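Local coordinates for protein 4'-phospho-dehydrooxetanocin synthase (Bacillus megaterium, PDB 5UL3) that catalyses the oxidative ring contraction of dAMP to an oxetane aldehyde in oxetanocin A biosynthesis, using S-adenosylmethionine, a [4Fe-4S] cluster and cobalamin, at residues A[8-11]-A[12-16]; A[171-175]-A[176-180]; A[194-197]-A[198-202]. One frame throughout, in Å; residues are numbered along the deposited sequence.

Interaction 1: A[8-11]-A[12-16]; sequences KSIE and YYLKE
Ser9 and Tyr13 meet on the inner side of a helix: Ser9 CB comes to 4.0 Å from Tyr13 CE2, while the ring's CD2 passes 3.0 Å from Ser9 O, approaching obliquely. That ring atom and the backbone amide crowd the same carbonyl, for Tyr13 N donates to Ser9 O at 2.8 Å with an N-H...O angle of 147°. On the adjoining side of the helix, Ile10 and Leu14 run side by side and point the same way. Ile10 CG2, the branch anti to the backbone N, touches Leu14 CD1 at 4.1 Å. The backbone beneath them is regular, with Tyr12, Leu14 and Lys15 each bonded to the carbonyl four residues back. On the exposed side there are two salt bridges, each between near neighbours in sequence. Lys8 NZ reaches Glu11 OE1 through a weak bond of 3.4 Å, and Lys15 NZ grips Glu16 OE1 more closely at 2.7 Å. The same Glu16 lays its CG over one face of the Tyr12 ring, offset toward the rim. Further out, Tyr12 OH bonds to Arg41 NE, the Tyr13 ring stacks with Phe39 of helix 28-39, and Leu14 rests on Phe73 of strand 69-73. Backbone bonds, Ser9/Tyr13 and Ile10/Leu14 keep the i to i+4 spacing of an amphipathic alpha helix, helix 7-21 of the N-terminal domain, with apolar residues against its neighbours and more closely spaced charged pairs outside.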
ATOM      1  N   LYS A   8       6.904  -6.992  48.263  1.00 70.98           N
ATOM      2  CA  LYS A   8       6.926  -8.303  47.625  1.00 69.04           C
ATOM      3  C   LYS A   8       5.803  -8.425  46.601  1.00 70.68           C
ATOM      4  O   LYS A   8       6.011  -8.941  45.496  1.00 63.57           O
ATOM      5  CB  LYS A   8       6.829  -9.412  48.673  1.00 64.02           C
ATOM      6  CG  LYS A   8       6.971 -10.805  48.088  1.00 64.20           C
ATOM      7  CD  LYS A   8       8.270 -10.946  47.297  1.00 69.28           C
ATOM      8  CE  LYS A   8       9.481 -11.131  48.203  1.00 67.90           C
ATOM      9  NZ  LYS A   8      10.740 -11.232  47.406  1.00 60.10           N
ATOM     10  N   SER A   9       4.608  -7.936  46.944  1.00 63.57           N
ATOM     11  CA  SER A   9       3.495  -8.003  46.007  1.00 52.07           C
ATOM     12  C   SER A   9       3.702  -7.077  44.811  1.00 59.01           C
ATOM     13  O   SER A   9       3.211  -7.373  43.717  1.00 52.95           O
ATOM     14  CB  SER A   9       2.184  -7.673  46.718  1.00 58.20           C
ATOM     15  OG  SER A   9       1.485  -8.860  47.052  1.00 69.04           O
ATOM     16  N   ILE A  10       4.423  -5.968  44.994  1.00 43.95           N
ATOM     17  CA  ILE A  10       4.693  -5.059  43.881  1.00 60.33           C
ATOM     18  C   ILE A  10       5.565  -5.749  42.843  1.00 56.63           C
ATOM     19  O   ILE A  10       5.287  -5.700  41.636  1.00 46.96           O
ATOM     20  CB  ILE A  10       5.345  -3.759  44.393  1.00 52.07           C
ATOM     21  CG1 ILE A  10       4.313  -2.871  45.095  1.00 53.50           C
ATOM     22  CG2 ILE A  10       6.022  -2.994  43.263  1.00 48.53           C
ATOM     23  CD1 ILE A  10       4.934  -1.671  45.810  1.00 54.21           C
ATOM     24  N   GLU A  11       6.636  -6.398  43.302  1.00 54.36           N
ATOM     25  CA  GLU A  11       7.515  -7.138  42.405  1.00 45.61           C
ATOM     26  C   GLU A  11       6.738  -8.214  41.663  1.00 54.15           C
ATOM     27  O   GLU A  11       6.847  -8.348  40.436  1.00 50.29           O
ATOM     28  CB  GLU A  11       8.661  -7.742  43.215  1.00 63.30           C
ATOM     29  CG  GLU A  11       9.652  -8.582  42.436  1.00 71.80           C
ATOM     30  CD  GLU A  11      10.615  -9.320  43.355  1.00 83.33           C
ATOM     31  OE1 GLU A  11      10.156  -9.851  44.392  1.00 72.31           O
ATOM     32  OE2 GLU A  11      11.828  -9.356  43.051  1.00 89.00           O
ATOM     33  N   TYR A  12       5.926  -8.973  42.396  1.00 47.42           N
ATOM     34  CA  TYR A  12       5.101 -10.002  41.781  1.00 57.11           C
ATOM     35  C   TYR A  12       4.133  -9.407  40.765  1.00 53.20           C
ATOM     36  O   TYR A  12       3.909  -9.985  39.695  1.00 45.05           O
ATOM     37  CB  TYR A  12       4.346 -10.757  42.867  1.00 41.26           C
ATOM     38  CG  TYR A  12       3.319 -11.729  42.362  1.00 39.05           C
ATOM     39  CD1 TYR A  12       3.681 -13.007  41.968  1.00 45.53           C
ATOM     40  CD2 TYR A  12       1.981 -11.378  42.300  1.00 40.20           C
ATOM     41  CE1 TYR A  12       2.733 -13.906  41.512  1.00 50.37           C
ATOM     42  CE2 TYR A  12       1.030 -12.265  41.850  1.00 53.15           C
ATOM     43  CZ  TYR A  12       1.408 -13.526  41.456  1.00 50.28           C
ATOM     44  OH  TYR A  12       0.447 -14.402  41.004  1.00 66.51           O
ATOM     45  N   TYR A  13       3.536  -8.259  41.089  1.00 49.84           N
ATOM     46  CA  TYR A  13       2.558  -7.661  40.190  1.00 51.56           C
ATOM     47  C   TYR A  13       3.220  -7.167  38.905  1.00 41.27           C
ATOM     48  O   TYR A  13       2.679  -7.365  37.812  1.00 40.29           O
ATOM     49  CB  TYR A  13       1.820  -6.525  40.898  1.00 51.79           C
ATOM     50  CG  TYR A  13       0.698  -6.985  41.809  1.00 50.78           C
ATOM     51  CD1 TYR A  13      -0.171  -7.999  41.420  1.00 57.05           C
ATOM     52  CD2 TYR A  13       0.504  -6.400  43.055  1.00 59.46           C
ATOM     53  CE1 TYR A  13      -1.203  -8.419  42.253  1.00 59.43           C
ATOM     54  CE2 TYR A  13      -0.517  -6.814  43.895  1.00 56.07           C
ATOM     55  CZ  TYR A  13      -1.367  -7.820  43.492  1.00 61.94           C
ATOM     56  OH  TYR A  13      -2.385  -8.223  44.330  1.00 64.75           O
ATOM     57  N   LEU A  14       4.396  -6.553  39.014  1.00 37.34           N
ATOM     58  CA  LEU A  14       5.098  -6.074  37.828  1.00 43.86           C
ATOM     59  C   LEU A  14       5.546  -7.235  36.946  1.00 51.77           C
ATOM     60  O   LEU A  14       5.393  -7.185  35.718  1.00 39.40           O
ATOM     61  CB  LEU A  14       6.297  -5.224  38.241  1.00 36.13           C
ATOM     62  CG  LEU A  14       6.040  -3.807  38.779  1.00 39.22           C
ATOM     63  CD1 LEU A  14       7.319  -3.222  39.338  1.00 35.12           C
ATOM     64  CD2 LEU A  14       5.480  -2.903  37.673  1.00 36.67           C
ATOM     65  N   LYS A  15       6.097  -8.287  37.555  1.00 41.97           N
ATOM     66  CA  LYS A  15       6.545  -9.448  36.790  1.00 41.21           C
ATOM     67  C   LYS A  15       5.388 -10.086  36.039  1.00 39.84           C
ATOM     68  O   LYS A  15       5.505 -10.406  34.851  1.00 42.71           O
ATOM     69  CB  LYS A  15       7.205 -10.464  37.727  1.00 47.85           C
ATOM     70  CG  LYS A  15       7.303 -11.873  37.156  1.00 49.58           C
ATOM     71  CD  LYS A  15       7.691 -12.880  38.234  1.00 58.36           C
ATOM     72  CE  LYS A  15       7.713 -14.296  37.679  1.00 70.16           C
ATOM     73  NZ  LYS A  15       6.369 -14.706  37.175  1.00 64.31           N
ATOM     74  N   GLU A  16       4.256 -10.284  36.721  1.00 39.74           N
ATOM     75  CA  GLU A  16       3.093 -10.864  36.063  1.00 40.05           C
ATOM     76  C   GLU A  16       2.538  -9.925  34.998  1.00 38.55           C
ATOM     77  O   GLU A  16       2.030 -10.379  33.966  1.00 35.48           O
ATOM     78  CB  GLU A  16       2.011 -11.194  37.087  1.00 48.30           C
ATOM     79  CG  GLU A  16       2.360 -12.340  38.031  1.00 50.38           C
ATOM     80  CD  GLU A  16       2.619 -13.637  37.298  1.00 40.79           C
ATOM     81  OE1 GLU A  16       3.793 -14.053  37.226  1.00 49.97           O
ATOM     82  OE2 GLU A  16       1.650 -14.226  36.777  1.00 56.33           O
TER

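Interaction 2: A[171-175]-A[176-180]; sequences KNLLD and SQPDI
Gln177 takes a positive phi of 54°, the first residue to leave helical geometry, and its side chain then folds back on the helix it has just left. A bend at chi2 returns the carboxamide to Leu174, so that NE2 donates to Leu174 O at 2.8 Å. The N-H points almost straight at the oxygen, at 166°, and the acceptor lies nearly in the amide plane. Ser176 also turns inward: in one of its two modelled conformers, with chi1 at 66°, OG sits between the backbone N and the carbonyl carbon and donates to Asn172 O at 3.2 Å. Ser176 N bonds to that same oxygen at 3.0 Å, so the hydroxyl adds a second, less certain hold beside that of the amide. The last turn is completed by Gln177 N, which bonds to Leu173 O at 2.9 Å. Proline follows, with no N-H to continue the helical pattern; instead Pro178 CD packs against Leu173 O at 3.3 Å. The pyrrolidine ring and the Leu173 side chain cross at about a right angle, Pro178 CG meeting Leu173 CD2 at 3.9 Å. The Gln177 amide and the Pro178 ring thus finish the C-terminal end of helix 166-176, the amide taking up the Leu174 carbonyl. The polar ends also reach beyond the turn: Asn172, likewise modelled twice, bonds in one conformer through ND2 to Glu156 OE2, and Gln177 NE2 has a second acceptor in Asp208 O. Leu173 packs on Leu209, and Pro178 on Thr119 and Thr121 of strand 119-124. Past the turn the chain enters strand 180-184, which lies between strands 119-124 and 212-216 in the parallel part of the B12-binding sheet.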
ATOM      1  N   LYS A 171     -23.949  -2.314  15.346  1.00 32.14           N
ATOM      2  CA  LYS A 171     -24.113  -3.013  16.616  1.00 29.82           C
ATOM      3  C   LYS A 171     -22.927  -2.760  17.531  1.00 35.32           C
ATOM      4  O   LYS A 171     -23.096  -2.505  18.734  1.00 29.32           O
ATOM      5  CB  LYS A 171     -24.259  -4.521  16.379  1.00 36.05           C
ATOM      6  CG  LYS A 171     -25.626  -5.008  15.917  1.00 43.36           C
ATOM      7  CD  LYS A 171     -25.669  -6.544  15.994  1.00 46.35           C
ATOM      8  CE  LYS A 171     -25.117  -7.032  17.344  1.00 58.15           C
ATOM      9  NZ  LYS A 171     -25.053  -8.522  17.513  1.00 66.01           N
ATOM     10  N   ASN A 172     -21.715  -2.842  16.977  0.50 31.64           N
ATOM     11  CA  ASN A 172     -20.503  -2.598  17.751  0.50 33.06           C
ATOM     12  C   ASN A 172     -20.487  -1.184  18.317  0.50 27.79           C
ATOM     13  O   ASN A 172     -20.125  -0.979  19.480  0.50 29.62           O
ATOM     14  CB  ASN A 172     -19.280  -2.850  16.861  0.50 31.12           C
ATOM     15  CG  ASN A 172     -17.961  -2.775  17.617  0.50 35.75           C
ATOM     16  OD1 ASN A 172     -17.674  -1.799  18.308  0.50 32.91           O
ATOM     17  ND2 ASN A 172     -17.141  -3.812  17.470  0.50 34.04           N
ATOM     18  N   LEU A 173     -20.865  -0.197  17.503  1.00 29.45           N
ATOM     19  CA  LEU A 173     -20.865   1.191  17.958  1.00 27.31           C
ATOM     20  C   LEU A 173     -21.862   1.403  19.091  1.00 25.03           C
ATOM     21  O   LEU A 173     -21.573   2.115  20.059  1.00 26.99           O
ATOM     22  CB  LEU A 173     -21.193   2.126  16.797  1.00 28.39           C
ATOM     23  CG  LEU A 173     -20.161   2.188  15.657  1.00 27.37           C
ATOM     24  CD1 LEU A 173     -20.700   2.955  14.454  1.00 27.22           C
ATOM     25  CD2 LEU A 173     -18.856   2.841  16.169  1.00 25.87           C
ATOM     26  N   LEU A 174     -23.061   0.828  18.966  1.00 30.26           N
ATOM     27  CA  LEU A 174     -24.051   1.009  20.019  1.00 28.92           C
ATOM     28  C   LEU A 174     -23.564   0.422  21.332  1.00 25.74           C
ATOM     29  O   LEU A 174     -23.824   0.988  22.398  1.00 29.11           O
ATOM     30  CB  LEU A 174     -25.383   0.380  19.601  1.00 24.02           C
ATOM     31  CG  LEU A 174     -26.071   0.973  18.371  1.00 31.25           C
ATOM     32  CD1 LEU A 174     -27.439   0.321  18.172  1.00 38.64           C
ATOM     33  CD2 LEU A 174     -26.210   2.479  18.479  1.00 39.13           C
ATOM     34  N   ASP A 175     -22.827  -0.692  21.266  1.00 26.02           N
ATOM     35  CA  ASP A 175     -22.324  -1.335  22.473  1.00 27.49           C
ATOM     36  C   ASP A 175     -21.192  -0.531  23.106  1.00 34.93           C
ATOM     37  O   ASP A 175     -21.167  -0.353  24.325  1.00 32.37           O
ATOM     38  CB  ASP A 175     -21.857  -2.754  22.143  1.00 30.90           C
ATOM     39  CG  ASP A 175     -21.263  -3.477  23.352  1.00 38.29           C
ATOM     40  OD1 ASP A 175     -22.005  -3.737  24.317  1.00 43.39           O
ATOM     41  OD2 ASP A 175     -20.056  -3.794  23.331  1.00 54.76           O
ATOM     42  N   SER A 176     -20.255  -0.029  22.298  0.50 30.57           N
ATOM     43  CA  SER A 176     -19.079   0.648  22.844  0.50 30.55           C
ATOM     44  C   SER A 176     -19.329   2.109  23.216  0.50 32.46           C
ATOM     45  O   SER A 176     -18.594   2.652  24.053  0.50 29.48           O
ATOM     46  CB  SER A 176     -17.915   0.578  21.848  0.50 31.45           C
ATOM     47  OG  SER A 176     -18.202   1.317  20.677  0.50 26.14           O
ATOM     48  N   GLN A 177     -20.321   2.759  22.612  1.00 28.86           N
ATOM     49  CA  GLN A 177     -20.659   4.147  22.917  1.00 25.57           C
ATOM     50  C   GLN A 177     -19.456   5.087  22.779  1.00 25.67           C
ATOM     51  O   GLN A 177     -19.067   5.758  23.740  1.00 27.88           O
ATOM     52  CB  GLN A 177     -21.273   4.256  24.306  1.00 31.11           C
ATOM     53  CG  GLN A 177     -22.665   3.650  24.365  1.00 27.72           C
ATOM     54  CD  GLN A 177     -23.621   4.404  23.471  1.00 32.87           C
ATOM     55  OE1 GLN A 177     -23.677   5.634  23.508  1.00 39.91           O
ATOM     56  NE2 GLN A 177     -24.365   3.680  22.648  1.00 34.38           N
ATOM     57  N   PRO A 178     -18.851   5.151  21.600  1.00 26.01           N
ATOM     58  CA  PRO A 178     -17.645   5.975  21.434  1.00 27.97           C
ATOM     59  C   PRO A 178     -17.967   7.460  21.491  1.00 27.71           C
ATOM     60  O   PRO A 178     -19.074   7.901  21.187  1.00 29.48           O
ATOM     61  CB  PRO A 178     -17.143   5.576  20.040  1.00 27.13           C
ATOM     62  CG  PRO A 178     -18.386   5.160  19.307  1.00 28.00           C
ATOM     63  CD  PRO A 178     -19.263   4.497  20.347  1.00 26.07           C
ATOM     64  N   ASP A 179     -16.952   8.243  21.867  1.00 25.42           N
ATOM     65  CA  ASP A 179     -17.059   9.695  21.793  1.00 29.13           C
ATOM     66  C   ASP A 179     -16.667  10.250  20.436  1.00 26.69           C
ATOM     67  O   ASP A 179     -17.137  11.326  20.057  1.00 24.98           O
ATOM     68  CB  ASP A 179     -16.180  10.327  22.868  1.00 24.25           C
ATOM     69  CG  ASP A 179     -16.518   9.809  24.237  1.00 35.19           C
ATOM     70  OD1 ASP A 179     -17.717   9.838  24.576  1.00 39.84           O
ATOM     71  OD2 ASP A 179     -15.624   9.297  24.931  1.00 30.67           O
ATOM     72  N   ILE A 180     -15.807   9.545  19.709  1.00 26.78           N
ATOM     73  CA  ILE A 180     -15.396   9.925  18.360  1.00 24.46           C
ATOM     74  C   ILE A 180     -15.477   8.677  17.503  1.00 20.18           C
ATOM     75  O   ILE A 180     -14.991   7.618  17.915  1.00 26.94           O
ATOM     76  CB  ILE A 180     -13.963  10.492  18.324  1.00 23.69           C
ATOM     77  CG1 ILE A 180     -13.858  11.765  19.182  1.00 24.31           C
ATOM     78  CG2 ILE A 180     -13.568  10.848  16.863  1.00 26.66           C
ATOM     79  CD1 ILE A 180     -12.415  12.166  19.492  1.00 26.74           C
TER

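Interaction 3: A[194-197]-A[198-202]; sequences FEIL and DLIYS
Leu197 and Tyr201 stand side by side one turn apart, both pointing the same way, with Leu197 CD2 4.2 Å from Tyr201 CE2. Each carries its CG beside its own backbone N and anti to the carbonyl carbon. In Tyr201 this setting, chi1 -78°, leaves the ring leaning back over the preceding turn, where CD2 comes within 3.2 Å of Leu197 O. That oxygen also takes the Tyr201 N-H at 2.9 Å, nearly in line with the carbonyl, so the ring's CD2 and the amide both sit close to it, the ring meeting it obliquely. Ile196 and Ile200 cross obliquely: CG2 of Ile196, anti to its backbone N, meets the CD1 end of the CG1 branch of Ile200 at 3.8 Å. Helix 190-205 is the crossover of a beta-alpha-beta unit between strands 180-184 and 212-216 of the Rossmann-like cobalamin domain, and this apolar side faces the sheet. Ile196 and Leu197 rest on Leu183, while Ile200 packs on Ile181 and Ile213. Round the helix, the Asp198 side chain folds back toward Phe194, whose carbonyl O accepts the Asp198 N-H at 2.8 Å. Both carboxylate oxygens also come close to Phe194 O, itself an acceptor, but their partners lie elsewhere: OD2 makes a salt bridge to Arg230 NH2 and OD1 bonds to Tyr231 OH. Phe194 meets Phe227 and Tyr231 edge to face. Ser202, with chi1 at 62°, sends OG back to Leu199 O at 3.0 Å; the donor sits above the carbonyl plane, well off a lone pair.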
ATOM      1  N   PHE A 194     -21.128   6.040   2.627  1.00 32.05           N
ATOM      2  CA  PHE A 194     -22.387   6.764   2.776  1.00 35.43           C
ATOM      3  C   PHE A 194     -23.424   5.918   3.501  1.00 32.95           C
ATOM      4  O   PHE A 194     -24.187   6.441   4.319  1.00 33.75           O
ATOM      5  CB  PHE A 194     -22.926   7.204   1.418  1.00 33.14           C
ATOM      6  CG  PHE A 194     -22.349   8.503   0.920  1.00 30.17           C
ATOM      7  CD1 PHE A 194     -21.065   8.890   1.264  1.00 34.23           C
ATOM      8  CD2 PHE A 194     -23.103   9.342   0.115  1.00 40.72           C
ATOM      9  CE1 PHE A 194     -20.533  10.098   0.788  1.00 35.16           C
ATOM     10  CE2 PHE A 194     -22.584  10.551  -0.354  1.00 48.02           C
ATOM     11  CZ  PHE A 194     -21.299  10.927  -0.014  1.00 37.29           C
ATOM     12  N   GLU A 195     -23.459   4.616   3.221  1.00 33.36           N
ATOM     13  CA  GLU A 195     -24.380   3.724   3.930  1.00 34.92           C
ATOM     14  C   GLU A 195     -24.083   3.698   5.425  1.00 38.52           C
ATOM     15  O   GLU A 195     -24.998   3.766   6.257  1.00 33.51           O
ATOM     16  CB  GLU A 195     -24.300   2.310   3.359  1.00 32.74           C
ATOM     17  CG  GLU A 195     -24.872   2.158   1.953  1.00 55.70           C
ATOM     18  CD  GLU A 195     -24.943   0.707   1.509  1.00 66.29           C
ATOM     19  OE1 GLU A 195     -25.040  -0.172   2.394  1.00 61.11           O
ATOM     20  OE2 GLU A 195     -24.907   0.449   0.283  1.00 66.44           O
ATOM     21  N   ILE A 196     -22.803   3.578   5.784  1.00 32.14           N
ATOM     22  CA  ILE A 196     -22.440   3.523   7.196  1.00 30.03           C
ATOM     23  C   ILE A 196     -22.700   4.865   7.860  1.00 31.38           C
ATOM     24  O   ILE A 196     -23.245   4.919   8.967  1.00 30.58           O
ATOM     25  CB  ILE A 196     -20.978   3.073   7.363  1.00 28.03           C
ATOM     26  CG1 ILE A 196     -20.805   1.641   6.859  1.00 32.57           C
ATOM     27  CG2 ILE A 196     -20.552   3.167   8.827  1.00 32.87           C
ATOM     28  CD1 ILE A 196     -19.356   1.202   6.733  1.00 31.56           C
ATOM     29  N   LEU A 197     -22.322   5.970   7.194  1.00 28.73           N
ATOM     30  CA  LEU A 197     -22.586   7.300   7.743  1.00 27.49           C
ATOM     31  C   LEU A 197     -24.084   7.539   7.917  1.00 30.67           C
ATOM     32  O   LEU A 197     -24.517   8.097   8.930  1.00 28.84           O
ATOM     33  CB  LEU A 197     -21.971   8.373   6.834  1.00 30.98           C
ATOM     34  CG  LEU A 197     -20.440   8.459   6.965  1.00 29.23           C
ATOM     35  CD1 LEU A 197     -19.811   9.328   5.855  1.00 29.15           C
ATOM     36  CD2 LEU A 197     -20.066   8.986   8.357  1.00 29.00           C
ATOM     37  N   ASP A 198     -24.888   7.143   6.926  1.00 32.42           N
ATOM     38  CA  ASP A 198     -26.342   7.269   7.052  1.00 35.78           C
ATOM     39  C   ASP A 198     -26.843   6.633   8.346  1.00 29.13           C
ATOM     40  O   ASP A 198     -27.588   7.254   9.109  1.00 34.88           O
ATOM     41  CB  ASP A 198     -27.034   6.627   5.845  1.00 33.84           C
ATOM     42  CG  ASP A 198     -26.967   7.484   4.586  1.00 35.30           C
ATOM     43  OD1 ASP A 198     -26.483   8.643   4.613  1.00 33.88           O
ATOM     44  OD2 ASP A 198     -27.408   6.975   3.541  1.00 36.00           O
ATOM     45  N   LEU A 199     -26.403   5.396   8.625  1.00 29.26           N
ATOM     46  CA  LEU A 199     -26.840   4.673   9.818  1.00 26.34           C
ATOM     47  C   LEU A 199     -26.293   5.295  11.099  1.00 35.32           C
ATOM     48  O   LEU A 199     -26.976   5.311  12.129  1.00 30.91           O
ATOM     49  CB  LEU A 199     -26.402   3.219   9.721  1.00 24.57           C
ATOM     50  CG  LEU A 199     -27.267   2.379   8.797  1.00 33.58           C
ATOM     51  CD1 LEU A 199     -26.494   1.155   8.379  1.00 35.83           C
ATOM     52  CD2 LEU A 199     -28.531   1.997   9.553  1.00 31.74           C
ATOM     53  N   ILE A 200     -25.050   5.785  11.066  1.00 29.45           N
ATOM     54  CA  ILE A 200     -24.493   6.456  12.237  1.00 28.84           C
ATOM     55  C   ILE A 200     -25.326   7.677  12.593  1.00 27.79           C
ATOM     56  O   ILE A 200     -25.687   7.883  13.757  1.00 30.08           O
ATOM     57  CB  ILE A 200     -23.024   6.848  11.987  1.00 28.39           C
ATOM     58  CG1 ILE A 200     -22.144   5.600  11.973  1.00 28.25           C
ATOM     59  CG2 ILE A 200     -22.561   7.848  13.056  1.00 28.26           C
ATOM     60  CD1 ILE A 200     -20.706   5.889  11.505  1.00 31.76           C
ATOM     61  N   TYR A 201     -25.615   8.526  11.598  1.00 29.13           N
ATOM     62  CA  TYR A 201     -26.358   9.748  11.895  1.00 29.29           C
ATOM     63  C   TYR A 201     -27.813   9.451  12.248  1.00 32.17           C
ATOM     64  O   TYR A 201     -28.391  10.145  13.091  1.00 35.78           O
ATOM     65  CB  TYR A 201     -26.285  10.726  10.727  1.00 32.79           C
ATOM     66  CG  TYR A 201     -24.965  11.465  10.654  1.00 34.76           C
ATOM     67  CD1 TYR A 201     -24.648  12.445  11.581  1.00 34.76           C
ATOM     68  CD2 TYR A 201     -24.040  11.175   9.662  1.00 36.03           C
ATOM     69  CE1 TYR A 201     -23.447  13.121  11.526  1.00 35.50           C
ATOM     70  CE2 TYR A 201     -22.832  11.845   9.600  1.00 36.74           C
ATOM     71  CZ  TYR A 201     -22.541  12.814  10.541  1.00 30.92           C
ATOM     72  OH  TYR A 201     -21.339  13.496  10.497  1.00 31.98           O
ATOM     73  N   SER A 202     -28.421   8.428  11.636  1.00 32.95           N
ATOM     74  CA  SER A 202     -29.786   8.098  12.048  1.00 36.63           C
ATOM     75  C   SER A 202     -29.827   7.629  13.501  1.00 37.61           C
ATOM     76  O   SER A 202     -30.800   7.913  14.208  1.00 38.13           O
ATOM     77  CB  SER A 202     -30.417   7.059  11.107  1.00 35.76           C
ATOM     78  OG  SER A 202     -29.731   5.821  11.106  1.00 39.54           O
TER

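Along the chain the three contacts come in series, interaction 1 first. Interaction 1 belongs to helix 7-21 of the N-terminal domain, its centre about 35 Å from that of interaction 2 and about 47 Å from that of interaction 3, and it touches neither. Interactions 2 and 3 lie in the B12-binding domain, their centres about 13 Å apart, on helices 166-176 and 190-205, which strand 180-184 joins. They meet directly where Leu173 CD1 packs on Ile200 CG1 at 3.9 Å. Both are therefore part of the Rossmann fold that houses cobalamin, whereas interaction 1 lies in a peripheral domain of unknown function, away from the cofactors.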